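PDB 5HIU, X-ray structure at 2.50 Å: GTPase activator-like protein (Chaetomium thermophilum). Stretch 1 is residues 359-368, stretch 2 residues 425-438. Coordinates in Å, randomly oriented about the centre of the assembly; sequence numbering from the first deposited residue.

Stretch 1 (359-368) LRLINSLFHG
Stretch 2 (425-438) LQLKHLILRVENLI

The shortest hydrogen bond across the contact sits where the first helix ends: Arg-433 (chi1 t, chi2 p, chi3 t) extends its guanidinium to the carbonyl of Phe-366, with NE to Phe-366 O at 2.7 Å and a weak second bond from NH2 to Phe-366 O at 3.0 Å. Phe-366 O lies near the guanidinium plane, while one face of the group lies flat on the His-367 ring (chi1 t), centres 4.0 Å apart and planes at 21°. His-367 is the first residue to leave helical geometry (phi/psi -140/120).

One helical turn back, Asn-363 (chi1 m, -90°) points toward the second helix and its ND2 donates twice to Gln-426, to the backbone O at 3.1 Å and to the side-chain OE1 at 3.0 Å. Gln-426 is folded compactly (chi1 and chi2 m, chi3 -58°), which brings OE1 also to 3.0 Å from CA of Arg-360. Since Gln-426 O also accepts from Leu-430 N (2.8 Å) within its own helix, Asn-363 adds to that helical bond without replacing it.

The helical segments 359-366, the end of a helix that starts earlier, and 425-438, part of a longer helix, run in nearly the same direction (N-to-C directions 21° apart, axes 9.7 Å at closest approach); the two stretches bury 631 Å², both sides summed. The register pairs Leu-359 with Gln-426 (CA to CA 6.2 Å), Asn-363 with Leu-430 (5.9 Å) and Phe-366 with Arg-433 (7.1 Å); Asn-363 therefore reaches back to Gln-426, one turn before its nearest CA neighbour. Apolar packing fills in around them. Phe-366 (chi1 m, chi2 -86°) bridges two leucines, its CD2 3.8 Å from Leu-430 CD1 and its CD1 3.8 Å from Leu-437 CD1. Leu-430 (chi1 t, chi2 p) also meets Ile-362, CD2 to CG2 at 4.5 Å. At the other end, Leu-359 (m, t) sets CD1 3.4 Å from Gln-426 CB and 4.2 Å from Leu-427 CG.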

# COMPACT_ATOMS: atom_id res chain seq x y z
N LEU A 359 1.86 -27.47 -0.42
CA LEU A 359 0.76 -28.41 -0.46
C LEU A 359 -0.58 -27.70 -0.60
O LEU A 359 -1.40 -28.10 -1.42
CB LEU A 359 0.72 -29.29 0.80
CG LEU A 359 1.76 -30.41 1.00
CD1 LEU A 359 1.40 -31.29 2.20
CD2 LEU A 359 1.88 -31.28 -0.25
N ARG A 360 -0.81 -26.68 0.20
CA ARG A 360 -2.12 -26.01 0.21
C ARG A 360 -2.46 -25.48 -1.17
O ARG A 360 -3.61 -25.55 -1.61
CB ARG A 360 -2.22 -24.93 1.31
CG ARG A 360 -3.39 -23.94 1.13
CD ARG A 360 -4.13 -23.53 2.40
NE ARG A 360 -3.23 -23.03 3.44
CZ ARG A 360 -3.20 -23.47 4.70
NH1 ARG A 360 -4.06 -24.40 5.13
NH2 ARG A 360 -2.32 -22.96 5.56
N LEU A 361 -1.46 -24.96 -1.86
CA LEU A 361 -1.60 -24.52 -3.24
C LEU A 361 -2.03 -25.71 -4.10
O LEU A 361 -3.10 -25.69 -4.71
CB LEU A 361 -0.27 -23.95 -3.76
CG LEU A 361 -0.31 -23.17 -5.07
CD1 LEU A 361 0.81 -22.15 -5.10
CD2 LEU A 361 -0.24 -24.06 -6.30
N ILE A 362 -1.21 -26.75 -4.09
CA ILE A 362 -1.48 -27.95 -4.87
C ILE A 362 -2.87 -28.48 -4.52
O ILE A 362 -3.64 -28.84 -5.40
CB ILE A 362 -0.39 -29.03 -4.68
CG1 ILE A 362 0.97 -28.52 -5.19
CG2 ILE A 362 -0.75 -30.31 -5.43
CD1 ILE A 362 2.14 -29.44 -4.86
N ASN A 363 -3.23 -28.45 -3.25
CA ASN A 363 -4.57 -28.90 -2.88
C ASN A 363 -5.68 -28.04 -3.46
O ASN A 363 -6.77 -28.53 -3.69
CB ASN A 363 -4.72 -28.96 -1.38
CG ASN A 363 -4.33 -30.31 -0.84
OD1 ASN A 363 -4.84 -31.32 -1.30
ND2 ASN A 363 -3.44 -30.33 0.15
N SER A 364 -5.41 -26.76 -3.68
CA SER A 364 -6.41 -25.89 -4.27
C SER A 364 -6.49 -26.07 -5.78
O SER A 364 -7.49 -25.68 -6.40
CB SER A 364 -6.10 -24.43 -3.96
OG SER A 364 -4.89 -24.07 -4.58
N LEU A 365 -5.44 -26.63 -6.38
CA LEU A 365 -5.47 -27.02 -7.79
C LEU A 365 -6.34 -28.26 -8.08
O LEU A 365 -7.03 -28.30 -9.09
CB LEU A 365 -4.06 -27.29 -8.30
CG LEU A 365 -3.19 -26.07 -8.46
CD1 LEU A 365 -1.85 -26.54 -8.99
CD2 LEU A 365 -3.80 -25.03 -9.39
N PHE A 366 -6.29 -29.26 -7.21
CA PHE A 366 -7.05 -30.47 -7.45
C PHE A 366 -8.49 -30.34 -7.00
O PHE A 366 -9.35 -31.11 -7.45
CB PHE A 366 -6.38 -31.66 -6.77
CG PHE A 366 -5.15 -32.14 -7.48
CD1 PHE A 366 -5.25 -33.06 -8.51
CD2 PHE A 366 -3.90 -31.68 -7.11
CE1 PHE A 366 -4.11 -33.50 -9.17
CE2 PHE A 366 -2.77 -32.12 -7.77
CZ PHE A 366 -2.87 -33.03 -8.80
N HIS A 367 -8.76 -29.40 -6.10
CA HIS A 367 -10.13 -29.11 -5.66
C HIS A 367 -10.31 -27.60 -5.52
O HIS A 367 -9.59 -26.97 -4.76
CB HIS A 367 -10.44 -29.80 -4.32
CG HIS A 367 -11.91 -29.98 -4.05
ND1 HIS A 367 -12.39 -30.95 -3.19
CD2 HIS A 367 -13.00 -29.35 -4.55
CE1 HIS A 367 -13.71 -30.89 -3.16
NE2 HIS A 367 -14.10 -29.92 -3.97
N GLY A 368 -11.23 -27.03 -6.26
CA GLY A 368 -11.51 -25.60 -6.15
C GLY A 368 -12.64 -25.18 -7.04
O GLY A 368 -12.91 -23.99 -7.18
N LEU A 425 -1.79 -32.53 7.76
CA LEU A 425 -3.19 -32.15 7.51
C LEU A 425 -3.46 -32.03 6.00
O LEU A 425 -4.55 -32.35 5.53
CB LEU A 425 -3.55 -30.82 8.21
CG LEU A 425 -3.14 -30.56 9.68
CD1 LEU A 425 -3.38 -29.10 10.07
CD2 LEU A 425 -3.82 -31.50 10.67
N GLN A 426 -2.47 -31.54 5.26
CA GLN A 426 -2.62 -31.30 3.83
C GLN A 426 -2.52 -32.60 3.01
O GLN A 426 -3.24 -32.78 2.04
CB GLN A 426 -1.61 -30.25 3.34
CG GLN A 426 -1.86 -28.84 3.88
CD GLN A 426 -3.13 -28.20 3.33
OE1 GLN A 426 -3.28 -28.06 2.12
NE2 GLN A 426 -4.04 -27.80 4.22
N LEU A 427 -1.65 -33.50 3.43
CA LEU A 427 -1.54 -34.81 2.77
C LEU A 427 -2.83 -35.59 2.88
O LEU A 427 -3.34 -36.08 1.87
CB LEU A 427 -0.40 -35.63 3.36
CG LEU A 427 0.93 -35.45 2.63
CD1 LEU A 427 2.09 -35.87 3.52
CD2 LEU A 427 0.93 -36.26 1.35
N LYS A 428 -3.38 -35.70 4.08
CA LYS A 428 -4.68 -36.34 4.26
C LYS A 428 -5.74 -35.68 3.37
O LYS A 428 -6.66 -36.36 2.91
CB LYS A 428 -5.13 -36.30 5.72
N HIS A 429 -5.60 -34.37 3.12
CA HIS A 429 -6.51 -33.66 2.21
C HIS A 429 -6.31 -34.06 0.75
O HIS A 429 -7.28 -34.27 0.03
CB HIS A 429 -6.36 -32.14 2.37
CG HIS A 429 -7.21 -31.58 3.46
ND1 HIS A 429 -7.15 -32.03 4.76
CD2 HIS A 429 -8.15 -30.61 3.45
CE1 HIS A 429 -8.01 -31.36 5.50
NE2 HIS A 429 -8.64 -30.49 4.73
N LEU A 430 -5.05 -34.13 0.33
CA LEU A 430 -4.68 -34.46 -1.05
C LEU A 430 -4.93 -35.95 -1.39
O LEU A 430 -5.59 -36.30 -2.37
CB LEU A 430 -3.22 -34.11 -1.28
CG LEU A 430 -2.69 -34.22 -2.71
CD1 LEU A 430 -3.50 -33.37 -3.68
CD2 LEU A 430 -1.22 -33.81 -2.72
N ILE A 431 -4.38 -36.82 -0.56
CA ILE A 431 -4.67 -38.23 -0.71
C ILE A 431 -6.17 -38.39 -0.92
O ILE A 431 -6.58 -38.98 -1.92
CB ILE A 431 -4.18 -39.06 0.51
CG1 ILE A 431 -2.64 -39.03 0.62
CG2 ILE A 431 -4.70 -40.49 0.44
CD1 ILE A 431 -1.90 -38.93 -0.70
N LEU A 432 -6.98 -37.83 -0.03
CA LEU A 432 -8.42 -38.01 -0.14
C LEU A 432 -8.93 -37.55 -1.51
O LEU A 432 -9.71 -38.25 -2.15
CB LEU A 432 -9.18 -37.30 0.98
CG LEU A 432 -10.68 -37.65 1.07
CD1 LEU A 432 -10.91 -39.11 1.42
CD2 LEU A 432 -11.40 -36.77 2.08
N ARG A 433 -8.47 -36.39 -1.94
CA ARG A 433 -8.90 -35.82 -3.22
C ARG A 433 -8.44 -36.65 -4.43
O ARG A 433 -9.23 -36.93 -5.32
CB ARG A 433 -8.39 -34.39 -3.37
CG ARG A 433 -8.82 -33.69 -4.64
CD ARG A 433 -10.34 -33.68 -4.82
NE ARG A 433 -10.71 -32.93 -6.03
CZ ARG A 433 -11.93 -32.91 -6.57
NH1 ARG A 433 -12.93 -33.60 -6.02
NH2 ARG A 433 -12.15 -32.20 -7.67
N VAL A 434 -7.16 -37.02 -4.46
CA VAL A 434 -6.60 -37.81 -5.54
C VAL A 434 -7.27 -39.17 -5.58
O VAL A 434 -7.54 -39.75 -6.64
CB VAL A 434 -5.09 -38.02 -5.36
CG1 VAL A 434 -4.57 -39.09 -6.32
CG2 VAL A 434 -4.35 -36.71 -5.57
N GLU A 435 -7.53 -39.67 -4.39
CA GLU A 435 -8.29 -40.89 -4.19
C GLU A 435 -9.68 -40.77 -4.79
O GLU A 435 -10.14 -41.67 -5.49
CB GLU A 435 -8.37 -41.14 -2.70
CG GLU A 435 -9.07 -42.39 -2.27
CD GLU A 435 -8.84 -42.65 -0.79
OE1 GLU A 435 -7.67 -42.82 -0.40
OE2 GLU A 435 -9.83 -42.66 -0.03
N ASN A 436 -10.35 -39.66 -4.52
CA ASN A 436 -11.69 -39.41 -5.07
C ASN A 436 -11.71 -39.26 -6.57
O ASN A 436 -12.67 -39.67 -7.21
CB ASN A 436 -12.31 -38.14 -4.47
CG ASN A 436 -12.92 -38.37 -3.10
OD1 ASN A 436 -12.68 -37.59 -2.18
ND2 ASN A 436 -13.72 -39.41 -2.97
N LEU A 437 -10.67 -38.64 -7.13
CA LEU A 437 -10.61 -38.40 -8.56
C LEU A 437 -10.54 -39.72 -9.31
O LEU A 437 -11.23 -39.91 -10.30
CB LEU A 437 -9.42 -37.54 -8.92
CG LEU A 437 -9.60 -36.06 -8.59
CD1 LEU A 437 -8.24 -35.39 -8.56
CD2 LEU A 437 -10.49 -35.33 -9.59
N ILE A 438 -9.73 -40.63 -8.80
CA ILE A 438 -9.63 -41.95 -9.37
C ILE A 438 -10.98 -42.63 -9.31
O ILE A 438 -11.47 -43.15 -10.30
CB ILE A 438 -8.63 -42.83 -8.59
CG1 ILE A 438 -7.21 -42.27 -8.74
CG2 ILE A 438 -8.68 -44.28 -9.09
CD1 ILE A 438 -6.25 -42.80 -7.71